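Local coordinates for protein PT26-6P (Thermococcus sp., PDB 2WB7) that is of unknown function but is encoded by a family of euryarchaeal mobile elements and combines two immunoglobulin-like domains with a helical domain, at residues 53-58 against 67-72. Sequence-based numbering, arbitrary orientation.
Sequences IHIYGP and FPVQIR
Two neighbouring antiparallel strands of a beta hairpin, 53-58 and 67-72, pair within the mixed sheet of the first immunoglobulin-like domain. H54 with R72 and Y56 with Q70 are hydrogen-bonded pairs, each closed by two backbone bonds; I55 and I71 form the non-hydrogen-bonded pair between them. All four bonds are fairly straight and reach the acceptor in its carbonyl plane; Y56 N to Q70 O is 2.6 Å, with 161° at the hydrogen. On one face, I55 CG2, anti to its backbone N, lies alongside V69 CG1 at 3.8 Å, and both side chains pack on strand 163-178. On the other face, Y56 has CG beside its backbone N and anti to the carbonyl carbon (chi1 -53°), which tips the ring back along its own strand toward H54, and one ring edge meets the opposite strand at R72: CE2 is 3.9 Å from R72 CB, in the ring plane. An alanine in place of Y56 would take away the ring edge and would probably loosen the packing beside the aliphatic part of R72. The guanidinium stands 89° to that ring and forms a salt bridge with D123 of strand 120-129. Toward the turn, P58 CG rests 3.6 Å from P68 CD and 3.8 Å from F67 CB.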
loop_
_atom_site.group_PDB
_atom_site.type_symbol
_atom_site.label_atom_id
_atom_site.label_comp_id
_atom_site.label_asym_id
_atom_site.label_seq_id
_atom_site.Cartn_x
_atom_site.Cartn_y
_atom_site.Cartn_z
ATOM N N ILE A 53 26.174 24.651 1.853
ATOM C CA ILE A 53 24.924 24.107 1.327
ATOM C C ILE A 53 24.607 22.765 1.968
ATOM O O ILE A 53 25.444 21.865 1.961
ATOM C CB ILE A 53 24.988 23.924 -0.203
ATOM C CG1 ILE A 53 25.580 25.177 -0.863
ATOM C CG2 ILE A 53 23.608 23.584 -0.755
ATOM C CD1 ILE A 53 25.487 25.203 -2.388
ATOM N N HIS A 54 23.402 22.651 2.527
ATOM C CA HIS A 54 22.890 21.386 3.052
ATOM C C HIS A 54 21.544 21.021 2.434
ATOM O O HIS A 54 20.661 21.876 2.269
ATOM C CB HIS A 54 22.772 21.447 4.569
ATOM C CG HIS A 54 24.085 21.639 5.260
ATOM N ND1 HIS A 54 24.864 20.583 5.684
ATOM C CD2 HIS A 54 24.768 22.766 5.581
ATOM C CE1 HIS A 54 25.968 21.050 6.241
ATOM N NE2 HIS A 54 25.933 22.371 6.193
ATOM N N ILE A 55 21.412 19.742 2.083
ATOM C CA ILE A 55 20.180 19.190 1.516
ATOM C C ILE A 55 19.553 18.169 2.460
ATOM O O ILE A 55 20.237 17.268 2.972
ATOM C CB ILE A 55 20.439 18.507 0.157
ATOM C CG1 ILE A 55 21.159 19.465 -0.788
ATOM C CG2 ILE A 55 19.138 18.026 -0.459
ATOM C CD1 ILE A 55 21.636 18.808 -2.049
ATOM N N TYR A 56 18.249 18.311 2.683
ATOM C CA TYR A 56 17.516 17.395 3.552
ATOM C C TYR A 56 16.251 16.834 2.901
ATOM O O TYR A 56 15.522 17.549 2.201
ATOM C CB TYR A 56 17.109 18.105 4.836
ATOM C CG TYR A 56 18.236 18.772 5.561
ATOM C CD1 TYR A 56 18.957 18.091 6.531
ATOM C CD2 TYR A 56 18.568 20.092 5.293
ATOM C CE1 TYR A 56 19.988 18.695 7.198
ATOM C CE2 TYR A 56 19.589 20.713 5.964
ATOM C CZ TYR A 56 20.301 20.009 6.919
ATOM O OH TYR A 56 21.335 20.626 7.592
ATOM N N GLY A 57 15.985 15.557 3.160
ATOM C CA GLY A 57 14.736 14.935 2.744
ATOM C C GLY A 57 14.301 13.891 3.753
ATOM O O GLY A 57 14.991 13.663 4.739
ATOM N N PRO A 58 13.153 13.243 3.503
ATOM C CA PRO A 58 12.621 12.245 4.430
ATOM C C PRO A 58 13.620 11.122 4.661
ATOM O O PRO A 58 14.495 10.899 3.829
ATOM C CB PRO A 58 11.387 11.704 3.704
ATOM C CG PRO A 58 11.024 12.764 2.717
ATOM C CD PRO A 58 12.318 13.388 2.297
ATOM N N PHE A 67 8.400 13.974 -2.629
ATOM C CA PHE A 67 8.807 14.198 -1.246
ATOM C C PHE A 67 9.369 15.582 -1.064
ATOM O O PHE A 67 9.930 16.148 -1.997
ATOM C CB PHE A 67 9.839 13.154 -0.828
ATOM C CG PHE A 67 10.981 13.033 -1.780
ATOM C CD1 PHE A 67 12.097 13.841 -1.653
ATOM C CD2 PHE A 67 10.938 12.123 -2.812
ATOM C CE1 PHE A 67 13.158 13.730 -2.544
ATOM C CE2 PHE A 67 11.987 12.004 -3.704
ATOM C CZ PHE A 67 13.098 12.809 -3.573
ATOM N N PRO A 68 9.232 16.131 0.147
ATOM C CA PRO A 68 9.716 17.476 0.355
ATOM C C PRO A 68 11.226 17.443 0.462
ATOM O O PRO A 68 11.786 16.542 1.087
ATOM C CB PRO A 68 9.090 17.875 1.702
ATOM C CG PRO A 68 8.672 16.607 2.370
ATOM C CD PRO A 68 8.929 15.452 1.417
ATOM N N VAL A 69 11.879 18.411 -0.160
ATOM C CA VAL A 69 13.311 18.559 -0.025
ATOM C C VAL A 69 13.580 19.916 0.570
ATOM O O VAL A 69 13.065 20.924 0.083
ATOM C CB VAL A 69 14.037 18.475 -1.378
ATOM C CG1 VAL A 69 15.508 18.865 -1.214
ATOM C CG2 VAL A 69 13.913 17.088 -1.959
ATOM N N GLN A 70 14.375 19.936 1.633
ATOM C CA GLN A 70 14.827 21.186 2.220
ATOM C C GLN A 70 16.285 21.459 1.872
ATOM O O GLN A 70 17.146 20.577 1.953
ATOM C CB GLN A 70 14.635 21.173 3.731
ATOM C CG GLN A 70 13.355 21.837 4.166
ATOM C CD GLN A 70 13.094 21.681 5.645
ATOM O OE1 GLN A 70 12.768 20.596 6.108
ATOM N NE2 GLN A 70 13.221 22.772 6.392
ATOM N N ILE A 71 16.541 22.693 1.457
ATOM C CA ILE A 71 17.895 23.171 1.199
ATOM C C ILE A 71 18.247 24.296 2.175
ATOM O O ILE A 71 17.565 25.312 2.238
ATOM C CB ILE A 71 18.021 23.717 -0.221
ATOM C CG1 ILE A 71 17.515 22.684 -1.229
ATOM C CG2 ILE A 71 19.460 24.112 -0.503
ATOM C CD1 ILE A 71 17.049 23.304 -2.558
ATOM N N ARG A 72 19.317 24.109 2.932
ATOM C CA ARG A 72 19.722 25.120 3.884
ATOM C C ARG A 72 21.042 25.801 3.496
ATOM O O ARG A 72 22.085 25.147 3.389
ATOM C CB ARG A 72 19.823 24.505 5.269
ATOM C CG ARG A 72 20.321 25.444 6.319
ATOM C CD ARG A 72 20.722 24.649 7.526
ATOM N NE ARG A 72 20.450 25.374 8.757
ATOM C CZ ARG A 72 19.252 25.437 9.331
ATOM N NH1 ARG A 72 18.215 24.809 8.773
ATOM N NH2 ARG A 72 19.098 26.126 10.463
#